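Local coordinates for protein AvmM (Streptomyces sp. NBRC 109436, PDB 7FE6) that catalyses macrocyclization through dehydration and Michael-type addition in the biosynthesis of alchivemycin A, at residues 47-52 with 128-133; 22-27 with 159-164. One frame throughout, in Å; residues are numbered along the deposited sequence.

Interaction 1. Residues 47-52 with 128-133; sequences YTNRGR and VPLPEV. With ZHU (Alchivemycin A), chain I.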
ATOM      1  N   TYR A  47     -11.135  -4.835   2.064  1.00 47.71           N
ATOM      2  CA  TYR A  47     -10.618  -5.983   2.794  1.00 49.11           C
ATOM      3  C   TYR A  47     -10.731  -7.228   1.925  1.00 49.26           C
ATOM      4  O   TYR A  47     -11.713  -7.395   1.193  1.00 48.65           O
ATOM      5  CB  TYR A  47     -11.318  -6.152   4.151  1.00 46.48           C
ATOM      6  CG  TYR A  47     -12.830  -6.321   4.153  1.00 50.35           C
ATOM      7  CD1 TYR A  47     -13.681  -5.202   4.165  1.00 49.49           C
ATOM      8  CD2 TYR A  47     -13.413  -7.596   4.224  1.00 50.43           C
ATOM      9  CE1 TYR A  47     -15.074  -5.343   4.198  1.00 50.13           C
ATOM     10  CE2 TYR A  47     -14.799  -7.754   4.258  1.00 53.45           C
ATOM     11  CZ  TYR A  47     -15.626  -6.617   4.246  1.00 54.84           C
ATOM     12  OH  TYR A  47     -16.987  -6.765   4.282  1.00 52.32           O
ATOM     13  N   THR A  48      -9.699  -8.081   1.986  1.00 51.00           N
ATOM     14  CA  THR A  48      -9.522  -9.199   1.067  1.00 50.77           C
ATOM     15  C   THR A  48      -9.274 -10.474   1.855  1.00 52.33           C
ATOM     16  O   THR A  48      -8.502 -10.473   2.820  1.00 50.66           O
ATOM     17  CB  THR A  48      -8.342  -8.979   0.113  1.00 52.88           C
ATOM     18  OG1 THR A  48      -8.542  -7.789  -0.660  1.00 54.54           O
ATOM     19  CG2 THR A  48      -8.152 -10.193  -0.826  1.00 52.77           C
ATOM     20  N   ASN A  49      -9.940 -11.561   1.450  1.00 51.01           N
ATOM     21  CA  ASN A  49      -9.717 -12.849   2.100  1.00 55.23           C
ATOM     22  C   ASN A  49      -8.483 -13.482   1.466  1.00 60.10           C
ATOM     23  O   ASN A  49      -8.549 -14.061   0.375  1.00 59.88           O
ATOM     24  CB  ASN A  49     -10.933 -13.760   1.992  1.00 57.20           C
ATOM     25  CG  ASN A  49     -10.826 -14.979   2.904  1.00 62.13           C
ATOM     26  OD1 ASN A  49      -9.748 -15.295   3.399  1.00 64.07           O
ATOM     27  ND2 ASN A  49     -11.945 -15.659   3.136  1.00 63.77           N
ATOM     28  N   ARG A  50      -7.342 -13.331   2.141  1.00 60.31           N
ATOM     29  CA  ARG A  50      -6.101 -13.978   1.757  1.00 56.37           C
ATOM     30  C   ARG A  50      -5.980 -15.392   2.301  1.00 59.63           C
ATOM     31  O   ARG A  50      -5.002 -16.071   1.995  1.00 60.55           O
ATOM     32  CB  ARG A  50      -4.931 -13.146   2.257  1.00 52.74           C
ATOM     33  CG  ARG A  50      -4.922 -11.732   1.750  1.00 52.96           C
ATOM     34  CD  ARG A  50      -4.452 -11.682   0.305  1.00 54.33           C
ATOM     35  NE  ARG A  50      -4.169 -10.333  -0.161  1.00 52.27           N
ATOM     36  CZ  ARG A  50      -4.302  -9.947  -1.425  1.00 53.18           C
ATOM     37  NH1 ARG A  50      -4.726 -10.808  -2.345  1.00 53.69           N
ATOM     38  NH2 ARG A  50      -4.044  -8.694  -1.762  1.00 54.28           N
ATOM     39  N   GLY A  51      -6.945 -15.851   3.090  1.00 62.42           N
ATOM     40  CA  GLY A  51      -6.980 -17.205   3.595  1.00 65.20           C
ATOM     41  C   GLY A  51      -7.868 -18.091   2.750  1.00 67.78           C
ATOM     42  O   GLY A  51      -8.225 -17.759   1.614  1.00 68.88           O
ATOM     43  N   ARG A  52      -8.245 -19.233   3.317  1.00 68.12           N
ATOM     44  CA  ARG A  52      -9.109 -20.166   2.613  1.00 74.96           C
ATOM     45  C   ARG A  52     -10.473 -20.385   3.258  1.00 74.70           C
ATOM     46  O   ARG A  52     -11.342 -20.973   2.606  1.00 72.33           O
ATOM     47  CB  ARG A  52      -8.405 -21.520   2.434  1.00 80.49           C
ATOM     48  CG  ARG A  52      -7.139 -21.428   1.592  1.00 83.54           C
ATOM     49  CD  ARG A  52      -6.832 -22.731   0.872  1.00 93.30           C
ATOM     50  NE  ARG A  52      -6.407 -22.504  -0.510  1.00 97.34           N
ATOM     51  CZ  ARG A  52      -7.042 -22.966  -1.587  1.00 94.85           C
ATOM     52  NH1 ARG A  52      -6.570 -22.685  -2.798  1.00 91.30           N
ATOM     53  NH2 ARG A  52      -8.119 -23.739  -1.453  1.00 90.31           N
ATOM     54  N   VAL A 128     -22.928 -10.186   3.692  1.00 65.67           N
ATOM     55  CA  VAL A 128     -21.797 -10.020   2.792  1.00 60.42           C
ATOM     56  C   VAL A 128     -20.814 -11.154   3.062  1.00 61.86           C
ATOM     57  O   VAL A 128     -19.803 -10.942   3.746  1.00 61.44           O
ATOM     58  CB  VAL A 128     -21.129  -8.647   2.980  1.00 61.43           C
ATOM     59  CG1 VAL A 128     -20.054  -8.424   1.924  1.00 58.02           C
ATOM     60  CG2 VAL A 128     -22.149  -7.543   2.882  1.00 61.15           C
ATOM     61  N   PRO A 129     -21.050 -12.366   2.543  1.00 65.29           N
ATOM     62  CA  PRO A 129     -20.074 -13.448   2.744  1.00 62.34           C
ATOM     63  C   PRO A 129     -18.782 -13.088   2.037  1.00 57.87           C
ATOM     64  O   PRO A 129     -18.796 -12.344   1.058  1.00 60.60           O
ATOM     65  CB  PRO A 129     -20.749 -14.668   2.100  1.00 57.67           C
ATOM     66  CG  PRO A 129     -22.160 -14.270   1.851  1.00 57.96           C
ATOM     67  CD  PRO A 129     -22.177 -12.791   1.692  1.00 61.80           C
ATOM     68  N   LEU A 130     -17.652 -13.596   2.543  1.00 61.71           N
ATOM     69  CA  LEU A 130     -16.333 -13.254   1.989  1.00 61.88           C
ATOM     70  C   LEU A 130     -15.545 -14.503   1.593  1.00 60.78           C
ATOM     71  O   LEU A 130     -14.733 -15.021   2.378  1.00 61.37           O
ATOM     72  CB  LEU A 130     -15.527 -12.392   2.966  1.00 59.76           C
ATOM     73  CG  LEU A 130     -14.237 -11.812   2.341  1.00 57.06           C
ATOM     74  CD1 LEU A 130     -14.550 -10.725   1.302  1.00 52.39           C
ATOM     75  CD2 LEU A 130     -13.245 -11.302   3.389  1.00 52.35           C
ATOM     76  N   PRO A 131     -15.718 -14.997   0.373  1.00 58.62           N
ATOM     77  CA  PRO A 131     -14.961 -16.179  -0.061  1.00 61.82           C
ATOM     78  C   PRO A 131     -13.494 -15.850  -0.298  1.00 62.45           C
ATOM     79  O   PRO A 131     -13.099 -14.687  -0.430  1.00 62.77           O
ATOM     80  CB  PRO A 131     -15.653 -16.597  -1.367  1.00 60.15           C
ATOM     81  CG  PRO A 131     -16.944 -15.800  -1.413  1.00 59.75           C
ATOM     82  CD  PRO A 131     -16.662 -14.538  -0.656  1.00 58.71           C
ATOM     83  N   GLU A 132     -12.691 -16.911  -0.408  1.00 61.64           N
ATOM     84  CA  GLU A 132     -11.253 -16.742  -0.564  1.00 63.26           C
ATOM     85  C   GLU A 132     -10.983 -15.930  -1.816  1.00 63.94           C
ATOM     86  O   GLU A 132     -11.717 -16.036  -2.805  1.00 65.91           O
ATOM     87  CB  GLU A 132     -10.529 -18.095  -0.633  1.00 69.28           C
ATOM     88  CG  GLU A 132     -10.699 -18.909  -1.925  1.00 72.62           C
ATOM     89  CD  GLU A 132      -9.803 -20.179  -1.978  1.00 83.41           C
ATOM     90  OE1 GLU A 132     -10.212 -21.159  -2.636  1.00 89.85           O
ATOM     91  OE2 GLU A 132      -8.685 -20.201  -1.401  1.00 81.18           O
ATOM     92  N   VAL A 133      -9.998 -15.029  -1.718  1.00 62.44           N
ATOM     93  CA  VAL A 133      -9.532 -14.223  -2.839  1.00 62.84           C
ATOM     94  C   VAL A 133     -10.512 -13.079  -3.103  1.00 62.59           C
ATOM     95  O   VAL A 133     -10.188 -12.116  -3.808  1.00 60.21           O
ATOM     96  CB  VAL A 133      -9.290 -15.111  -4.084  1.00 68.51           C
ATOM     97  CG1 VAL A 133      -8.814 -14.312  -5.276  1.00 73.46           C
ATOM     98  CG2 VAL A 133      -8.245 -16.193  -3.775  1.00 65.89           C
TER
HETATM   99  C1  ZHU I 201      -6.775  -8.686  -4.919  1.00 49.78           C
HETATM  100  C11 ZHU I 201     -11.542  -9.649 -11.350  1.00 64.83           C
HETATM  101  C12 ZHU I 201     -10.402  -8.687 -11.008  1.00 62.81           C
HETATM  102  C14 ZHU I 201      -9.289 -10.286 -12.566  1.00 63.48           C
HETATM  103  C15 ZHU I 201      -8.320 -11.130 -12.949  1.00 61.66           C
HETATM  104  C17 ZHU I 201      -7.610 -12.165 -15.110  1.00 56.09           C
HETATM  105  C19 ZHU I 201      -6.675 -14.319 -14.508  1.00 62.55           C
HETATM  106  C2  ZHU I 201      -8.102  -8.974  -5.575  1.00 56.47           C
HETATM  107  C21 ZHU I 201      -5.860 -15.948 -12.808  1.00 64.22           C
HETATM  108  C22 ZHU I 201      -7.303 -16.340 -12.523  1.00 72.45           C
HETATM  109  C24 ZHU I 201      -8.148 -14.597 -14.181  1.00 71.27           C
HETATM  110  C25 ZHU I 201      -8.730 -13.494 -13.254  1.00 67.45           C
HETATM  111  C27 ZHU I 201     -10.728 -13.477 -11.493  1.00 71.02           C
HETATM  112  C28 ZHU I 201      -9.586 -16.622 -13.501  1.00 72.89           C
HETATM  113  C29 ZHU I 201      -5.011 -16.195 -11.569  1.00 60.78           C
HETATM  114  C31 ZHU I 201      -7.629 -11.236  -4.999  1.00 61.51           C
HETATM  115  C35 ZHU I 201     -14.734 -10.041  -9.233  1.00 72.22           C
HETATM  116  C38 ZHU I 201     -12.348 -13.598  -9.532  1.00 76.07           C
HETATM  117  C5  ZHU I 201      -9.958 -11.459  -7.492  1.00 66.12           C
HETATM  118  C7  ZHU I 201     -12.413 -11.546  -7.727  1.00 69.16           C
HETATM  119  C9  ZHU I 201     -13.297 -10.242  -9.719  1.00 70.94           C
HETATM  120  N33 ZHU I 201     -11.099 -12.894  -9.236  1.00 68.90           N
HETATM  121  O32 ZHU I 201     -10.819  -9.969  -5.813  1.00 57.37           O
HETATM  122  O34 ZHU I 201     -12.419  -9.078  -7.783  1.00 65.05           O
HETATM  123  O36 ZHU I 201     -10.987 -13.940 -13.777  1.00 72.92           O
HETATM  124  O40 ZHU I 201     -12.983 -14.684 -11.796  1.00 74.62           O
HETATM  125  O41 ZHU I 201      -9.012 -12.195 -10.263  1.00 76.09           O
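Asn49 ND2 is gripped by two carbonyls, Leu130 O at 3.0 Å across the contact and Tyr53 O further along the chain. The first bond is nearly straight (163°), and Leu130 O lies almost in the amide plane. At the other end of the amide, OD1 accepts from Gly51 N, forming an Asx turn, so bonds on both heteroatoms fix its rotation. CG, anti to the backbone N (chi1 -168°), lies toward segment 128-133, where ND2 finds Leu130 O, and Val133 N adds a 2.7 Å bond to Asn49 O. Beside this, Leu130 CD2 meets the edge of the Tyr47 ring at CD2 (3.8 Å), while Tyr47 OH is hydrogen-bonded to Thr58 OG1. Further along both segments, Glu132 OE2 sits over the centre of one face of the Arg52 guanidinium, 3.2 Å from CZ, with the planes 87° apart: an ion pair without a directed N-H, whereas Arg13 of the second subunit is the stronger partner of Glu132. Arg50 and Val133 border the bound alchivemycin A; Arg50 NH1 is 3.9 Å from ligand atom C1. The loop 128-133, leading into strand 135-144, lies across the end of strand 40-49, which runs between strands 24-29 and 135-144.

Interaction 2. Residues 22-27 with 159-164; sequences DNIVAD and PGMLDA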
ATOM      1  N   ASP A  22      -5.578 -12.961  10.767  1.00 69.60           N
ATOM      2  CA  ASP A  22      -4.671 -12.199   9.895  1.00 66.33           C
ATOM      3  C   ASP A  22      -4.839 -12.493   8.414  1.00 61.12           C
ATOM      4  O   ASP A  22      -4.316 -11.742   7.592  1.00 62.88           O
ATOM      5  CB  ASP A  22      -3.212 -12.478  10.254  1.00 65.48           C
ATOM      6  CG  ASP A  22      -2.795 -11.802  11.539  1.00 73.27           C
ATOM      7  OD1 ASP A  22      -3.225 -10.644  11.768  1.00 70.22           O
ATOM      8  OD2 ASP A  22      -2.040 -12.432  12.315  1.00 80.36           O
ATOM      9  N   ASN A  23      -5.530 -13.560   8.042  1.00 63.66           N
ATOM     10  CA  ASN A  23      -5.729 -13.826   6.627  1.00 62.00           C
ATOM     11  C   ASN A  23      -6.688 -12.828   5.990  1.00 58.62           C
ATOM     12  O   ASN A  23      -6.718 -12.721   4.761  1.00 56.51           O
ATOM     13  CB  ASN A  23      -6.255 -15.251   6.437  1.00 64.47           C
ATOM     14  CG  ASN A  23      -5.153 -16.300   6.468  1.00 65.65           C
ATOM     15  OD1 ASN A  23      -4.003 -16.024   6.124  1.00 64.25           O
ATOM     16  ND2 ASN A  23      -5.509 -17.514   6.879  1.00 67.78           N
ATOM     17  N   ILE A  24      -7.472 -12.114   6.796  1.00 59.14           N
ATOM     18  CA  ILE A  24      -8.386 -11.081   6.321  1.00 57.43           C
ATOM     19  C   ILE A  24      -7.649  -9.758   6.501  1.00 57.60           C
ATOM     20  O   ILE A  24      -7.611  -9.203   7.608  1.00 57.75           O
ATOM     21  CB  ILE A  24      -9.715 -11.083   7.087  1.00 56.13           C
ATOM     22  CG1 ILE A  24     -10.240 -12.504   7.285  1.00 60.90           C
ATOM     23  CG2 ILE A  24     -10.743 -10.274   6.324  1.00 52.89           C
ATOM     24  CD1 ILE A  24     -10.486 -13.284   5.980  1.00 61.89           C
ATOM     25  N   VAL A  25      -7.071  -9.253   5.411  1.00 53.20           N
ATOM     26  CA  VAL A  25      -6.216  -8.072   5.433  1.00 55.42           C
ATOM     27  C   VAL A  25      -6.978  -6.879   4.832  1.00 53.26           C
ATOM     28  O   VAL A  25      -8.044  -7.030   4.247  1.00 53.99           O
ATOM     29  CB  VAL A  25      -4.889  -8.335   4.686  1.00 59.22           C
ATOM     30  CG1 VAL A  25      -4.269  -9.644   5.196  1.00 59.09           C
ATOM     31  CG2 VAL A  25      -5.121  -8.418   3.178  1.00 47.82           C
ATOM     32  N   ALA A  26      -6.404  -5.682   4.953  1.00 53.27           N
ATOM     33  CA  ALA A  26      -7.019  -4.493   4.366  1.00 50.83           C
ATOM     34  C   ALA A  26      -5.970  -3.597   3.700  1.00 49.53           C
ATOM     35  O   ALA A  26      -4.828  -3.501   4.156  1.00 48.09           O
ATOM     36  CB  ALA A  26      -7.787  -3.697   5.415  1.00 48.48           C
ATOM     37  N   ASP A  27      -6.386  -2.895   2.639  1.00 43.51           N
ATOM     38  CA  ASP A  27      -5.506  -1.986   1.918  1.00 43.55           C
ATOM     39  C   ASP A  27      -6.167  -0.625   1.718  1.00 44.16           C
ATOM     40  O   ASP A  27      -7.387  -0.526   1.540  1.00 43.26           O
ATOM     41  CB  ASP A  27      -5.096  -2.550   0.562  1.00 41.57           C
ATOM     42  CG  ASP A  27      -4.329  -3.840   0.701  1.00 45.45           C
ATOM     43  OD1 ASP A  27      -3.289  -3.837   1.387  1.00 46.68           O
ATOM     44  OD2 ASP A  27      -4.743  -4.857   0.111  1.00 48.30           O
ATOM     45  N   PRO A 159     -11.061  -5.022   9.619  1.00 58.79           N
ATOM     46  CA  PRO A 159     -12.110  -5.887   9.062  1.00 58.97           C
ATOM     47  C   PRO A 159     -12.798  -6.685  10.165  1.00 56.54           C
ATOM     48  O   PRO A 159     -12.145  -7.284  11.019  1.00 59.61           O
ATOM     49  CB  PRO A 159     -11.343  -6.787   8.089  1.00 55.28           C
ATOM     50  CG  PRO A 159     -10.042  -6.065   7.844  1.00 54.96           C
ATOM     51  CD  PRO A 159      -9.728  -5.385   9.125  1.00 54.97           C
ATOM     52  N   GLY A 160     -14.127  -6.653  10.168  1.00 58.18           N
ATOM     53  CA  GLY A 160     -14.936  -7.440  11.095  1.00 59.98           C
ATOM     54  C   GLY A 160     -15.662  -8.576  10.393  1.00 61.82           C
ATOM     55  O   GLY A 160     -16.218  -8.399   9.302  1.00 60.63           O
ATOM     56  N   MET A 161     -15.624  -9.751  11.010  1.00 62.89           N
ATOM     57  CA  MET A 161     -16.372 -10.878  10.488  1.00 65.11           C
ATOM     58  C   MET A 161     -17.101 -11.599  11.612  1.00 69.84           C
ATOM     59  O   MET A 161     -16.730 -11.537  12.788  1.00 69.44           O
ATOM     60  CB  MET A 161     -15.482 -11.864   9.720  1.00 66.89           C
ATOM     61  CG  MET A 161     -14.138 -12.183  10.374  1.00 69.30           C
ATOM     62  SD  MET A 161     -12.794 -11.051   9.930  1.00 56.22           S
ATOM     63  CE  MET A 161     -13.539 -10.133   8.609  1.00 57.32           C
ATOM     64  N   LEU A 162     -18.155 -12.291  11.203  1.00 73.93           N
ATOM     65  CA  LEU A 162     -18.914 -13.204  12.040  1.00 76.46           C
ATOM     66  C   LEU A 162     -18.373 -14.595  11.731  1.00 77.97           C
ATOM     67  O   LEU A 162     -18.500 -15.082  10.603  1.00 71.06           O
ATOM     68  CB  LEU A 162     -20.407 -13.071  11.741  1.00 74.93           C
ATOM     69  CG  LEU A 162     -21.010 -11.704  12.105  1.00 72.30           C
ATOM     70  CD1 LEU A 162     -22.493 -11.652  11.811  1.00 72.80           C
ATOM     71  CD2 LEU A 162     -20.780 -11.408  13.572  1.00 72.05           C
ATOM     72  N   ASP A 163     -17.726 -15.205  12.725  1.00 84.92           N
ATOM     73  CA  ASP A 163     -17.198 -16.559  12.583  1.00 86.36           C
ATOM     74  C   ASP A 163     -18.264 -17.547  12.108  1.00 88.10           C
ATOM     75  O   ASP A 163     -18.092 -18.231  11.093  1.00 86.91           O
ATOM     76  CB  ASP A 163     -16.603 -17.014  13.917  1.00 87.25           C
ATOM     77  CG  ASP A 163     -15.979 -18.383  13.828  1.00 90.28           C
ATOM     78  OD1 ASP A 163     -14.905 -18.496  13.183  1.00 86.48           O
ATOM     79  OD2 ASP A 163     -16.570 -19.342  14.387  1.00 94.66           O
ATOM     80  N   ALA A 164     -19.376 -17.630  12.827  1.00 85.12           N
ATOM     81  CA  ALA A 164     -20.414 -18.586  12.493  1.00 87.93           C
ATOM     82  C   ALA A 164     -21.689 -17.853  12.097  1.00 89.28           C
ATOM     83  O   ALA A 164     -21.972 -16.773  12.623  1.00 89.30           O
ATOM     84  CB  ALA A 164     -20.709 -19.514  13.676  1.00 84.58           C
TER
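Ile24 and Met161 meet across the interior of a beta-sandwich, one on strand 24-29 and the other on strand 153-162 of the facing sheet. The geometry is that of face-to-face packing: the axes of 24-27 and 159-162 approach to 8.1 Å, their directions differ by 150°, and the cross-contacts are apolar.

The close part is centred on Ile24. Its CG2, anti to the backbone N, comes within 3.6 Å of Met161 CE and lies 4.0 Å from Pro159 CB, so a single methyl group touches two residues of the opposite strand. The sulphur takes the neighbouring branch, with Met161 SD 4.0 Å from Ile24 CG1. Met161 reaches back in this way because its chain is bent twice: chi2 is -88°, and chi3 of -10° brings CE round almost eclipsed with CB. The two side chains run alongside in opposite senses; Met161 meets Ile24 with both CE and SD. Tyr55 packs against both residues from a nearby loop, and Tyr47 against Pro159.

Toward Ala26 the packing becomes sparser, resting on its methyl carbon CB, 4.1 Å from Pro159 CG. The other face of strand 24-29 is the more open side: Val25 is partly exposed and points away from strand 153-162, and its side chain is about 8 Å from the bound alchivemycin A. There it packs on Arg50 and Arg181, outside the sandwich interior. The total buried surface of 175 Å² is correspondingly small. Backbone hydrogen bonds from Ile24 to Arg181 and from Pro159 to Gly180 show strand 178-189 joining both strands at this margin, where the two sheets adjoin. Pro159 CG also lies 4.0 Å from Ile24 O, against the backbone of strand 24-29.

Overall arrangement
From the N terminus, after the short strands 13-15 and 18-20, the chain reaches 22-27, then 47-52 at the end of the neighbouring strand 40-49. After strands 57-66, 77-83, 89-90 and 107-113 it returns at 128-133, where interaction 1 closes a loop with 75 residues between its segments. Strand 135-144 follows, and only at 159-164 does interaction 2 close the larger loop, with 131 residues between its segments. The smaller loop is therefore nested in the larger. Their centres are 8 Å apart, joined by probable backbone hydrogen bonds, such as Arg50 N to Asn23 O (2.8 Å). Interaction 1 ties a loop to the end of strand 40-49 beside the ligand pocket; interaction 2 couples that strand's sheet to the facing one.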